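Local structure of arginase (RocF) (4G3H) at residues A[6-9]-A[10-14]; A[192-195]-A[196-200]; A[257-260]-A[261-265]; A[297-300]-A[301-304]. The protein probably hydrolyses L-arginine to L-ornithine and urea, as a manganese-dependent arginase carrying two metal ions in each subunit. One frame throughout, in Å; residues are numbered along the deposited sequence.

Contact 1 of 4, residues A[6-9]-A[10-14]; sequences LEAE and LGASK
Glu7 reaches Ala12 because its CG stands anti to the backbone N (chi1 -179°) and the chain runs on extended, passing alongside the methyl group. Glu7 CG lies 3.6 Å from Ala12 CB, and the carboxylate atom Glu7 OE1 is 3.8 Å from the same CB, so CG and one carboxylate oxygen lie against the methyl. From the same arm, Ala8 presents its own methyl: Ala8 CB and Ala12 CB are 4.2 Å apart, a plain apolar touch, and Ala8 CB also meets Leu10 O at 3.5 Å. The Ala12 methyl thus rests against both the glutamate stem and the backbone of Ala8, whose carbonyl O it approaches to 3.5 Å.

No direct hydrogen bond closes the turn; a water does. It donates to Ala8 O at 2.9 Å and accepts from Ala12 N at 2.9 Å, bridging the two arms. Gly11, with positive phi (64°), lets the chain swing back, and Lys14 N then bonds to Gly11 O as the short 3-10 segment 12-14 begins. Leu10 and Glu9 lie at the exposed bend, where Leu10 CD2 folds back to 3.7 Å from Glu9 O.

The turn leaves the C-terminal end of strand 2-8 and leads to helix 16-30. Backbone bonds tie Glu7 and Glu9 to strand 44-50, while Asp18 of the helix accepts from Ala8 N and touches the side chains of Glu7 and Ala12.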
ATOM      1  N   LEU A   6       5.265   9.296   5.048  1.00 18.93           N
ATOM      2  CA  LEU A   6       4.270   9.419   6.115  1.00 18.81           C
ATOM      3  C   LEU A   6       4.946   9.370   7.484  1.00 19.66           C
ATOM      4  O   LEU A   6       5.909   8.627   7.691  1.00 17.51           O
ATOM      5  CB  LEU A   6       3.242   8.289   6.020  1.00 16.08           C
ATOM      6  CG  LEU A   6       2.086   8.343   5.003  1.00 20.65           C
ATOM      7  CD1 LEU A   6       0.818   8.799   5.687  1.00 19.79           C
ATOM      8  CD2 LEU A   6       2.434   9.252   3.838  1.00 16.81           C
ATOM      9  N   GLU A   7       4.433  10.168   8.413  1.00 21.07           N
ATOM     10  CA  GLU A   7       4.968  10.213   9.764  1.00 21.41           C
ATOM     11  C   GLU A   7       3.827  10.546  10.717  1.00 20.50           C
ATOM     12  O   GLU A   7       3.022  11.443  10.444  1.00 19.89           O
ATOM     13  CB  GLU A   7       6.076  11.271   9.865  1.00 25.53           C
ATOM     14  CG  GLU A   7       6.715  11.373  11.243  1.00 28.93           C
ATOM     15  CD  GLU A   7       7.830  12.401  11.305  1.00 33.42           C
ATOM     16  OE1 GLU A   7       8.296  12.700  12.425  1.00 32.56           O
ATOM     17  OE2 GLU A   7       8.242  12.910  10.239  1.00 36.06           O
ATOM     18  N   ALA A   8       3.753   9.820  11.829  1.00 13.31           N
ATOM     19  CA  ALA A   8       2.690  10.054  12.799  1.00 15.99           C
ATOM     20  C   ALA A   8       2.799  11.441  13.417  1.00 15.57           C
ATOM     21  O   ALA A   8       3.869  11.846  13.874  1.00 15.32           O
ATOM     22  CB  ALA A   8       2.727   8.991  13.901  1.00 17.60           C
ATOM     23  N   GLU A   9       1.693  12.174  13.428  1.00 19.82           N
ATOM     24  CA  GLU A   9       1.706  13.498  14.031  1.00 21.46           C
ATOM     25  C   GLU A   9       2.129  13.388  15.497  1.00 21.33           C
ATOM     26  O   GLU A   9       2.821  14.268  16.012  1.00 19.91           O
ATOM     27  CB  GLU A   9       0.322  14.153  13.944  1.00 25.82           C
ATOM     28  CG  GLU A   9       0.239  15.487  14.673  1.00 27.70           C
ATOM     29  CD  GLU A   9      -1.132  16.133  14.578  1.00 33.77           C
ATOM     30  OE1 GLU A   9      -2.133  15.485  14.957  1.00 35.35           O
ATOM     31  OE2 GLU A   9      -1.210  17.296  14.129  1.00 39.15           O
ATOM     32  N   LEU A  10       1.725  12.299  16.156  1.00 19.85           N
ATOM     33  CA  LEU A  10       2.052  12.076  17.565  1.00 19.89           C
ATOM     34  C   LEU A  10       2.792  10.763  17.824  1.00 20.56           C
ATOM     35  O   LEU A  10       2.401   9.712  17.317  1.00 19.81           O
ATOM     36  CB  LEU A  10       0.773  12.087  18.417  1.00 24.23           C
ATOM     37  CG  LEU A  10      -0.183  13.288  18.386  1.00 23.91           C
ATOM     38  CD1 LEU A  10      -1.401  12.961  19.229  1.00 24.00           C
ATOM     39  CD2 LEU A  10       0.493  14.541  18.903  1.00 20.92           C
ATOM     40  N   GLY A  11       3.862  10.831  18.615  1.00 22.12           N
ATOM     41  CA  GLY A  11       4.628   9.644  18.966  1.00 21.89           C
ATOM     42  C   GLY A  11       5.337   8.885  17.862  1.00 25.37           C
ATOM     43  O   GLY A  11       5.527   7.665  17.957  1.00 25.94           O
ATOM     44  N   ALA A  12       5.758   9.590  16.819  1.00 24.94           N
ATOM     45  CA  ALA A  12       6.432   8.934  15.703  1.00 23.22           C
ATOM     46  C   ALA A  12       7.706   8.214  16.126  1.00 22.18           C
ATOM     47  O   ALA A  12       8.044   7.161  15.582  1.00 19.78           O
ATOM     48  CB  ALA A  12       6.749   9.957  14.605  1.00 23.10           C
ATOM     49  N   SER A  13       8.417   8.782  17.093  1.00 20.12           N
ATOM     50  CA  SER A  13       9.666   8.179  17.552  1.00 21.66           C
ATOM     51  C   SER A  13       9.466   6.851  18.284  1.00 21.94           C
ATOM     52  O   SER A  13      10.429   6.138  18.551  1.00 21.26           O
ATOM     53  CB  SER A  13      10.427   9.165  18.445  1.00 26.59           C
ATOM     54  OG  SER A  13      10.847  10.302  17.701  1.00 25.27           O
ATOM     55  N   LYS A  14       8.218   6.527  18.604  1.00 25.10           N
ATOM     56  CA  LYS A  14       7.899   5.273  19.285  1.00 27.77           C
ATOM     57  C   LYS A  14       7.494   4.230  18.251  1.00 26.73           C
ATOM     58  O   LYS A  14       7.326   3.057  18.578  1.00 29.18           O
ATOM     59  CB  LYS A  14       6.724   5.461  20.257  1.00 33.85           C
ATOM     60  CG  LYS A  14       6.980   6.357  21.460  1.00 39.37           C
ATOM     61  CD  LYS A  14       7.928   5.714  22.459  1.00 42.91           C
ATOM     62  CE  LYS A  14       7.965   6.505  23.768  1.00 46.69           C
ATOM     63  NZ  LYS A  14       9.020   6.019  24.709  1.00 46.08           N
TER
HETATM   64  O   HOH W   1       5.407  12.454  16.210  1.00 24.89           O

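Contact 2 of 4, residues A[192-195]-A[196-200]; sequences RDVI and RELQI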
ATOM      1  N   ARG A 192     -11.683 -14.547   4.304  1.00 23.13           N
ATOM      2  CA  ARG A 192     -11.778 -15.529   3.235  1.00 24.37           C
ATOM      3  C   ARG A 192     -13.201 -15.565   2.689  1.00 25.29           C
ATOM      4  O   ARG A 192     -13.402 -15.811   1.499  1.00 24.24           O
ATOM      5  CB  ARG A 192     -11.374 -16.919   3.735  1.00 28.60           C
ATOM      6  CG  ARG A 192      -9.891 -17.068   4.022  1.00 30.31           C
ATOM      7  CD  ARG A 192      -9.516 -18.527   4.185  1.00 30.12           C
ATOM      8  NE  ARG A 192      -9.965 -19.086   5.457  1.00 31.78           N
ATOM      9  CZ  ARG A 192      -9.350 -18.892   6.623  1.00 35.06           C
ATOM     10  NH1 ARG A 192      -8.248 -18.147   6.690  1.00 31.79           N
ATOM     11  NH2 ARG A 192      -9.829 -19.455   7.727  1.00 35.94           N
ATOM     12  N   ASP A 193     -14.187 -15.322   3.558  1.00 26.67           N
ATOM     13  CA  ASP A 193     -15.585 -15.325   3.130  1.00 27.47           C
ATOM     14  C   ASP A 193     -15.870 -14.163   2.188  1.00 26.19           C
ATOM     15  O   ASP A 193     -16.649 -14.299   1.246  1.00 26.48           O
ATOM     16  CB  ASP A 193     -16.551 -15.247   4.328  1.00 29.24           C
ATOM     17  CG  ASP A 193     -16.631 -16.553   5.118  1.00 31.03           C
ATOM     18  OD1 ASP A 193     -16.372 -17.638   4.549  1.00 30.86           O
ATOM     19  OD2 ASP A 193     -16.974 -16.496   6.317  1.00 34.53           O
ATOM     20  N   VAL A 194     -15.250 -13.014   2.444  1.00 28.37           N
ATOM     21  CA  VAL A 194     -15.457 -11.845   1.588  1.00 29.33           C
ATOM     22  C   VAL A 194     -14.802 -12.071   0.227  1.00 28.17           C
ATOM     23  O   VAL A 194     -15.373 -11.743  -0.812  1.00 28.69           O
ATOM     24  CB  VAL A 194     -14.860 -10.558   2.215  1.00 26.39           C
ATOM     25  CG1 VAL A 194     -14.951  -9.410   1.215  1.00 24.15           C
ATOM     26  CG2 VAL A 194     -15.614 -10.198   3.499  1.00 26.93           C
ATOM     27  N   ILE A 195     -13.596 -12.632   0.252  1.00 25.90           N
ATOM     28  CA  ILE A 195     -12.841 -12.922  -0.957  1.00 26.67           C
ATOM     29  C   ILE A 195     -13.627 -13.883  -1.842  1.00 28.37           C
ATOM     30  O   ILE A 195     -13.775 -13.652  -3.041  1.00 27.09           O
ATOM     31  CB  ILE A 195     -11.461 -13.532  -0.600  1.00 24.84           C
ATOM     32  CG1 ILE A 195     -10.567 -12.440   0.007  1.00 25.32           C
ATOM     33  CG2 ILE A 195     -10.823 -14.150  -1.827  1.00 21.83           C
ATOM     34  CD1 ILE A 195      -9.259 -12.941   0.587  1.00 24.61           C
ATOM     35  N   ARG A 196     -14.138 -14.960  -1.250  1.00 27.47           N
ATOM     36  CA  ARG A 196     -14.914 -15.930  -2.013  1.00 29.46           C
ATOM     37  C   ARG A 196     -16.191 -15.290  -2.556  1.00 30.09           C
ATOM     38  O   ARG A 196     -16.495 -15.389  -3.747  1.00 30.70           O
ATOM     39  CB  ARG A 196     -15.278 -17.131  -1.139  1.00 30.13           C
ATOM     40  CG  ARG A 196     -16.098 -18.193  -1.860  1.00 32.86           C
ATOM     41  CD  ARG A 196     -16.256 -19.431  -0.994  1.00 34.16           C
ATOM     42  NE  ARG A 196     -16.903 -19.097   0.267  1.00 38.72           N
ATOM     43  CZ  ARG A 196     -16.472 -19.491   1.461  1.00 40.99           C
ATOM     44  NH1 ARG A 196     -15.386 -20.243   1.570  1.00 38.67           N
ATOM     45  NH2 ARG A 196     -17.127 -19.117   2.549  1.00 43.07           N
ATOM     46  N   GLU A 197     -16.933 -14.627  -1.676  1.00 30.94           N
ATOM     47  CA  GLU A 197     -18.181 -13.977  -2.058  1.00 32.06           C
ATOM     48  C   GLU A 197     -18.011 -12.930  -3.152  1.00 30.70           C
ATOM     49  O   GLU A 197     -18.767 -12.920  -4.120  1.00 30.55           O
ATOM     50  CB  GLU A 197     -18.831 -13.330  -0.832  1.00 47.02           C
ATOM     51  CG  GLU A 197     -19.981 -12.388  -1.159  1.00 52.38           C
ATOM     52  CD  GLU A 197     -20.547 -11.706   0.076  1.00 56.43           C
ATOM     53  OE1 GLU A 197     -21.414 -10.817  -0.077  1.00 57.26           O
ATOM     54  OE2 GLU A 197     -20.127 -12.061   1.200  1.00 58.19           O
ATOM     55  N   LEU A 198     -17.023 -12.051  -2.996  1.00 24.37           N
ATOM     56  CA  LEU A 198     -16.779 -10.994  -3.970  1.00 23.11           C
ATOM     57  C   LEU A 198     -15.934 -11.462  -5.160  1.00 23.27           C
ATOM     58  O   LEU A 198     -15.713 -10.713  -6.117  1.00 21.82           O
ATOM     59  CB  LEU A 198     -16.102  -9.807  -3.281  1.00 28.72           C
ATOM     60  CG  LEU A 198     -16.920  -9.111  -2.189  1.00 28.50           C
ATOM     61  CD1 LEU A 198     -16.161  -7.888  -1.675  1.00 30.54           C
ATOM     62  CD2 LEU A 198     -18.271  -8.684  -2.749  1.00 29.97           C
ATOM     63  N   GLN A 199     -15.465 -12.705  -5.084  1.00 26.76           N
ATOM     64  CA  GLN A 199     -14.651 -13.301  -6.134  1.00 26.43           C
ATOM     65  C   GLN A 199     -13.421 -12.442  -6.466  1.00 26.74           C
ATOM     66  O   GLN A 199     -13.162 -12.100  -7.627  1.00 26.64           O
ATOM     67  CB  GLN A 199     -15.529 -13.547  -7.373  1.00 26.00           C
ATOM     68  CG  GLN A 199     -16.741 -14.454  -7.063  1.00 28.61           C
ATOM     69  CD  GLN A 199     -17.775 -14.536  -8.184  1.00 29.71           C
ATOM     70  OE1 GLN A 199     -18.784 -15.237  -8.061  1.00 33.54           O
ATOM     71  NE2 GLN A 199     -17.530 -13.825  -9.277  1.00 30.93           N
ATOM     72  N   ILE A 200     -12.657 -12.102  -5.430  1.00 29.23           N
ATOM     73  CA  ILE A 200     -11.448 -11.289  -5.591  1.00 28.17           C
ATOM     74  C   ILE A 200     -10.272 -12.171  -6.005  1.00 26.15           C
ATOM     75  O   ILE A 200      -9.908 -13.103  -5.289  1.00 27.10           O
ATOM     76  CB  ILE A 200     -11.096 -10.551  -4.274  1.00 25.95           C
ATOM     77  CG1 ILE A 200     -12.305  -9.725  -3.819  1.00 24.85           C
ATOM     78  CG2 ILE A 200      -9.872  -9.637  -4.485  1.00 22.93           C
ATOM     79  CD1 ILE A 200     -12.108  -8.970  -2.527  1.00 20.75           C
TER
HETATM   80  O   HOH W   2     -18.649 -16.865   1.756  1.00 47.69           O
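Asp193 and Arg196 form the salt bridge of this helix end: Asp193 OD1 lies 2.6 Å from Arg196 NH2. The two side chains run side by side, with carboxylate and guanidinium planes 50° apart. The arginine leaves with CG anti to the backbone N and bends at chi3 (59°), which turns the guanidinium back over Asp193, whose CA sits over one face. Asp193 OD1 is also bonded to Gln189, and a water accepts from Arg196 NH2 at 2.8 Å while donating to Asp193 O, so Arg196 NH2 serves both Asp193 OD1 and the water.

The apolar contacts are made by Val194 and Ile195. Val194 CG1 presses on Leu198 CD1 at 3.5 Å, tight for two methyl groups, and Ile195 CG2 comes to 4.4 Å from Ile200 CB.

Backbone bonds follow the helix as far as Leu198 N to Val194 O (2.8 Å). The helix then ends in a Schellman motif: Gln199 has positive phi, its N bonds to Arg196 O, and Ile200 N reaches Ile195 O at 3.1 Å, in the carbonyl plane on a lone pair.

Helix 189-198 is the crossover between parallel strands 179-182 and 202-203; Ile195 and Ile200 pack on Tyr181 of the first strand, and Val194 touches His122.

Contact 3 of 4, residues A[257-260]-A[261-265]; sequences DELK and QLLGL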
ATOM      1  N   ASP A 257      14.467 -12.351  -4.505  1.00 21.22           N
ATOM      2  CA  ASP A 257      14.552 -12.356  -5.972  1.00 21.21           C
ATOM      3  C   ASP A 257      13.206 -12.592  -6.652  1.00 20.05           C
ATOM      4  O   ASP A 257      12.944 -12.055  -7.737  1.00 17.40           O
ATOM      5  CB  ASP A 257      15.557 -13.407  -6.448  1.00 35.85           C
ATOM      6  CG  ASP A 257      16.992 -12.988  -6.201  1.00 40.06           C
ATOM      7  OD1 ASP A 257      17.381 -11.901  -6.675  1.00 43.49           O
ATOM      8  OD2 ASP A 257      17.732 -13.742  -5.539  1.00 44.00           O
ATOM      9  N   GLU A 258      12.356 -13.396  -6.025  1.00 19.84           N
ATOM     10  CA  GLU A 258      11.040 -13.653  -6.579  1.00 22.21           C
ATOM     11  C   GLU A 258      10.244 -12.344  -6.599  1.00 22.27           C
ATOM     12  O   GLU A 258       9.618 -12.011  -7.609  1.00 21.55           O
ATOM     13  CB  GLU A 258      10.319 -14.726  -5.754  1.00 21.61           C
ATOM     14  CG  GLU A 258      10.677 -16.140  -6.185  1.00 25.58           C
ATOM     15  CD  GLU A 258      10.262 -17.204  -5.179  1.00 27.14           C
ATOM     16  OE1 GLU A 258      10.320 -18.400  -5.536  1.00 28.12           O
ATOM     17  OE2 GLU A 258       9.889 -16.851  -4.039  1.00 27.36           O
ATOM     18  N   LEU A 259      10.283 -11.599  -5.492  1.00 20.29           N
ATOM     19  CA  LEU A 259       9.575 -10.317  -5.401  1.00 21.50           C
ATOM     20  C   LEU A 259      10.100  -9.358  -6.462  1.00 21.97           C
ATOM     21  O   LEU A 259       9.320  -8.697  -7.147  1.00 22.93           O
ATOM     22  CB  LEU A 259       9.735  -9.687  -4.002  1.00 17.56           C
ATOM     23  CG  LEU A 259       9.180  -8.257  -3.829  1.00 17.65           C
ATOM     24  CD1 LEU A 259       7.703  -8.221  -4.190  1.00 18.28           C
ATOM     25  CD2 LEU A 259       9.368  -7.785  -2.413  1.00 14.90           C
ATOM     26  N   LYS A 260      11.424  -9.280  -6.595  1.00 22.48           N
ATOM     27  CA  LYS A 260      12.043  -8.414  -7.600  1.00 24.68           C
ATOM     28  C   LYS A 260      11.575  -8.783  -9.005  1.00 23.47           C
ATOM     29  O   LYS A 260      11.314  -7.911  -9.830  1.00 24.35           O
ATOM     30  CB  LYS A 260      13.574  -8.507  -7.520  1.00 26.28           C
ATOM     31  CG  LYS A 260      14.183  -7.616  -6.440  1.00 30.04           C
ATOM     32  CD  LYS A 260      15.527  -8.138  -5.948  1.00 35.12           C
ATOM     33  CE  LYS A 260      16.521  -8.355  -7.071  1.00 38.19           C
ATOM     34  NZ  LYS A 260      17.811  -8.884  -6.548  1.00 39.07           N
ATOM     35  N   GLN A 261      11.473 -10.080  -9.272  1.00 21.56           N
ATOM     36  CA  GLN A 261      11.018 -10.545 -10.572  1.00 23.30           C
ATOM     37  C   GLN A 261       9.550 -10.195 -10.788  1.00 22.36           C
ATOM     38  O   GLN A 261       9.181  -9.678 -11.844  1.00 21.32           O
ATOM     39  CB  GLN A 261      11.208 -12.058 -10.694  1.00 32.86           C
ATOM     40  CG  GLN A 261      12.616 -12.455 -11.079  1.00 37.08           C
ATOM     41  CD  GLN A 261      12.950 -13.869 -10.664  1.00 40.98           C
ATOM     42  OE1 GLN A 261      12.173 -14.801 -10.907  1.00 44.49           O
ATOM     43  NE2 GLN A 261      14.113 -14.043 -10.038  1.00 33.91           N
ATOM     44  N   LEU A 262       8.716 -10.477  -9.791  1.00 18.45           N
ATOM     45  CA  LEU A 262       7.295 -10.172  -9.911  1.00 19.06           C
ATOM     46  C   LEU A 262       7.102  -8.669 -10.078  1.00 19.18           C
ATOM     47  O   LEU A 262       6.341  -8.230 -10.933  1.00 18.58           O
ATOM     48  CB  LEU A 262       6.518 -10.650  -8.681  1.00 16.34           C
ATOM     49  CG  LEU A 262       5.021 -10.313  -8.695  1.00 15.94           C
ATOM     50  CD1 LEU A 262       4.321 -11.116  -9.806  1.00 12.03           C
ATOM     51  CD2 LEU A 262       4.396 -10.633  -7.341  1.00 12.88           C
ATOM     52  N   LEU A 263       7.792  -7.883  -9.258  1.00 21.43           N
ATOM     53  CA  LEU A 263       7.681  -6.432  -9.337  1.00 22.85           C
ATOM     54  C   LEU A 263       8.064  -5.880 -10.705  1.00 21.53           C
ATOM     55  O   LEU A 263       7.352  -5.050 -11.268  1.00 23.28           O
ATOM     56  CB  LEU A 263       8.559  -5.775  -8.272  1.00 31.16           C
ATOM     57  CG  LEU A 263       7.858  -5.316  -6.996  1.00 33.60           C
ATOM     58  CD1 LEU A 263       8.882  -4.647  -6.085  1.00 32.92           C
ATOM     59  CD2 LEU A 263       6.726  -4.346  -7.347  1.00 31.46           C
ATOM     60  N   GLY A 264       9.194  -6.337 -11.233  1.00 25.00           N
ATOM     61  CA  GLY A 264       9.648  -5.865 -12.531  1.00 25.11           C
ATOM     62  C   GLY A 264       8.647  -6.116 -13.644  1.00 25.90           C
ATOM     63  O   GLY A 264       8.414  -5.247 -14.492  1.00 25.24           O
ATOM     64  N   LEU A 265       8.057  -7.308 -13.639  1.00 24.32           N
ATOM     65  CA  LEU A 265       7.068  -7.698 -14.641  1.00 24.92           C
ATOM     66  C   LEU A 265       5.782  -6.886 -14.512  1.00 24.97           C
ATOM     67  O   LEU A 265       5.217  -6.432 -15.510  1.00 22.43           O
ATOM     68  CB  LEU A 265       6.756  -9.188 -14.501  1.00 35.98           C
ATOM     69  CG  LEU A 265       7.467 -10.153 -15.454  1.00 41.18           C
ATOM     70  CD1 LEU A 265       8.910  -9.744 -15.674  1.00 42.02           C
ATOM     71  CD2 LEU A 265       7.373 -11.560 -14.878  1.00 43.43           C
TER
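Leu259 and Leu263 make the close-packed side of this helix, lying side by side and pointing the same way, with Leu259 CD1 4.0 Å from Leu263 CG. Leu263 CB also settles 3.2 Å from Leu259 O, whose carbonyl accepts from Leu263 N at 2.7 Å. Leu262 is buried too, its N bonded to Glu258 O along a nearly straight path (N-H...O 168°).

The solvent side is looser and polar. Gln261 folds back along the helix with CG beside its backbone N (chi1 -82°), bringing NE2 to 3.9 Å from Asp257 CB; NE2 also lies near Asp257 O at an angle too poor for a bond, whereas Gln261 N does bond there. Lys260 bends at chi3 (55°) and sets NZ 3.1 Å from Asp257 OD1, a hydrogen-bonded salt bridge that meets the oxygen nearly along its C-O axis. Glu258 turns elsewhere, to a salt bridge with Arg209 and a bond from Ser255 N.

Leu259 and Leu262 reach Leu115 of strand 110-115, and Leu263 lies against helix 293-309. Helix 256-269 links parallel strands 228-234 and 274-280, a beta-alpha-beta crossover of the arginase alpha/beta fold; Leu259 lies about 9 Å, side chain to side chain, from the manganese ligands Asp234 and Asp236.

Contact 4 of 4, residues A[297-300]-A[301-304]; sequences QVLE and ILDL
Ile301 lies along the backbone of the preceding turn. Ile301 CB is 3.2 Å from Val298 O; the next carbon, Ile301 CG1, stands beside the backbone N (chi1 -56°) and comes to 3.0 Å from Gln297 O. The second bend (chi2 -69°) leaves Ile301 CD1 at the tip 3.8 Å from that same Gln297 O, farther off than CG1. The other branch, Ile301 CG2, turns to Leu263 of helix 256-269. Gln297 O is also the acceptor for Ile301 N.

On another side of the helix, Val298 and Leu302 run alongside each other, and Val298 CG1 meets Leu302 CD2 at 4.1 Å. Leu299 adds a more distant methyl touch on the same leucine branch, Leu299 CD2 to Leu302 CD2 at 4.4 Å. Helix 293-309 packs on two other helices of the alpha/beta arginase fold, both flanking the parallel sheet: Val298, Leu299 and Leu302 rest on Leu24 of helix 16-30, while Ile301 faces Phe256 of helix 256-269.

Asp303 and Glu300 carry charged ends. Asp303 keeps CG beside its backbone N (chi1 -68°), a torsion that places Asp303 OD2 3.2 Å from Leu299 O, two acceptors without a bond between them; the other oxygen, OD1, is held by His32. Leu299 O does receive Asp303 N at 2.9 Å. The side chain of Glu300 touches Phe256, and Glu300 O takes the N-H of Leu304, with Leu304 N at 3.0 Å.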
ATOM      1  N   GLN A 297      18.174  -4.563   0.909  1.00 25.42           N
ATOM      2  CA  GLN A 297      17.168  -5.195   0.067  1.00 25.71           C
ATOM      3  C   GLN A 297      16.006  -4.248  -0.224  1.00 24.67           C
ATOM      4  O   GLN A 297      15.554  -4.148  -1.366  1.00 23.76           O
ATOM      5  CB  GLN A 297      16.662  -6.482   0.723  1.00 25.16           C
ATOM      6  CG  GLN A 297      17.725  -7.568   0.770  1.00 26.45           C
ATOM      7  CD  GLN A 297      17.228  -8.859   1.386  1.00 25.83           C
ATOM      8  OE1 GLN A 297      16.673  -8.860   2.481  1.00 26.41           O
ATOM      9  NE2 GLN A 297      17.439  -9.967   0.687  1.00 25.56           N
ATOM     10  N   VAL A 298      15.534  -3.551   0.806  1.00 21.71           N
ATOM     11  CA  VAL A 298      14.437  -2.602   0.651  1.00 21.40           C
ATOM     12  C   VAL A 298      14.884  -1.489  -0.304  1.00 21.61           C
ATOM     13  O   VAL A 298      14.173  -1.136  -1.254  1.00 21.07           O
ATOM     14  CB  VAL A 298      14.031  -2.008   2.027  1.00 22.44           C
ATOM     15  CG1 VAL A 298      12.952  -0.946   1.858  1.00 21.70           C
ATOM     16  CG2 VAL A 298      13.516  -3.122   2.935  1.00 19.31           C
ATOM     17  N   LEU A 299      16.076  -0.949  -0.063  1.00 20.64           N
ATOM     18  CA  LEU A 299      16.608   0.101  -0.917  1.00 20.07           C
ATOM     19  C   LEU A 299      16.701  -0.376  -2.366  1.00 19.46           C
ATOM     20  O   LEU A 299      16.512   0.404  -3.294  1.00 19.25           O
ATOM     21  CB  LEU A 299      17.978   0.558  -0.402  1.00 21.77           C
ATOM     22  CG  LEU A 299      17.876   1.492   0.811  1.00 22.13           C
ATOM     23  CD1 LEU A 299      19.254   1.806   1.363  1.00 21.99           C
ATOM     24  CD2 LEU A 299      17.166   2.768   0.393  1.00 19.38           C
ATOM     25  N   GLU A 300      16.987  -1.658  -2.559  1.00 18.03           N
ATOM     26  CA  GLU A 300      17.062  -2.216  -3.906  1.00 19.60           C
ATOM     27  C   GLU A 300      15.663  -2.298  -4.512  1.00 17.70           C
ATOM     28  O   GLU A 300      15.483  -2.059  -5.704  1.00 18.66           O
ATOM     29  CB  GLU A 300      17.720  -3.596  -3.875  1.00 34.88           C
ATOM     30  CG  GLU A 300      19.228  -3.536  -3.659  1.00 40.01           C
ATOM     31  CD  GLU A 300      19.861  -4.906  -3.494  1.00 44.35           C
ATOM     32  OE1 GLU A 300      19.557  -5.809  -4.303  1.00 48.85           O
ATOM     33  OE2 GLU A 300      20.672  -5.073  -2.560  1.00 47.69           O
ATOM     34  N   ILE A 301      14.675  -2.628  -3.686  1.00 21.21           N
ATOM     35  CA  ILE A 301      13.286  -2.691  -4.138  1.00 20.80           C
ATOM     36  C   ILE A 301      12.924  -1.287  -4.633  1.00 18.87           C
ATOM     37  O   ILE A 301      12.335  -1.113  -5.705  1.00 17.46           O
ATOM     38  CB  ILE A 301      12.322  -3.039  -2.974  1.00 25.08           C
ATOM     39  CG1 ILE A 301      12.733  -4.355  -2.306  1.00 27.24           C
ATOM     40  CG2 ILE A 301      10.891  -3.118  -3.489  1.00 22.12           C
ATOM     41  CD1 ILE A 301      12.539  -5.574  -3.156  1.00 29.04           C
ATOM     42  N   LEU A 302      13.288  -0.288  -3.837  1.00 18.47           N
ATOM     43  CA  LEU A 302      13.007   1.105  -4.172  1.00 20.79           C
ATOM     44  C   LEU A 302      13.706   1.541  -5.464  1.00 21.25           C
ATOM     45  O   LEU A 302      13.078   2.179  -6.311  1.00 18.85           O
ATOM     46  CB  LEU A 302      13.388   2.019  -2.997  1.00 17.24           C
ATOM     47  CG  LEU A 302      12.313   2.422  -1.961  1.00 21.66           C
ATOM     48  CD1 LEU A 302      11.058   1.551  -2.069  1.00 17.68           C
ATOM     49  CD2 LEU A 302      12.908   2.344  -0.561  1.00 18.32           C
ATOM     50  N   ASP A 303      14.987   1.198  -5.622  1.00 17.19           N
ATOM     51  CA  ASP A 303      15.712   1.547  -6.850  1.00 17.68           C
ATOM     52  C   ASP A 303      14.995   0.965  -8.065  1.00 16.99           C
ATOM     53  O   ASP A 303      14.844   1.627  -9.087  1.00 16.33           O
ATOM     54  CB  ASP A 303      17.140   0.991  -6.850  1.00 29.85           C
ATOM     55  CG  ASP A 303      18.031   1.651  -5.827  1.00 35.79           C
ATOM     56  OD1 ASP A 303      17.865   2.865  -5.575  1.00 39.28           O
ATOM     57  OD2 ASP A 303      18.914   0.953  -5.285  1.00 40.79           O
ATOM     58  N   LEU A 304      14.578  -0.289  -7.945  1.00 18.80           N
ATOM     59  CA  LEU A 304      13.881  -0.973  -9.022  1.00 20.39           C
ATOM     60  C   LEU A 304      12.581  -0.251  -9.386  1.00 20.32           C
ATOM     61  O   LEU A 304      12.279  -0.056 -10.562  1.00 19.96           O
ATOM     62  CB  LEU A 304      13.597  -2.419  -8.606  1.00 25.59           C
ATOM     63  CG  LEU A 304      12.879  -3.353  -9.579  1.00 28.36           C
ATOM     64  CD1 LEU A 304      13.200  -4.786  -9.223  1.00 32.49           C
ATOM     65  CD2 LEU A 304      11.390  -3.120  -9.522  1.00 31.93           C
TER

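Contacts 3 and 4 touch: Leu263 CD1 of contact 3 meets Ile301 CG2 of contact 4 at 3.6 Å, and Leu259 and Leu304 join the same apolar seam between helices 256-269 and 293-309. Each has three buried residues, though not all lie in this seam. Contact 2, partly buried, lies across the chain's centre from contact 4 and ends its helix, where contacts 3 and 4 lie within theirs. Contact 1 is the surface member, a strand-to-helix turn closed by water instead of helical bonds. Salt bridges between residues three apart occur in contacts 2 and 3; contact 4 relies more on aliphatic packing.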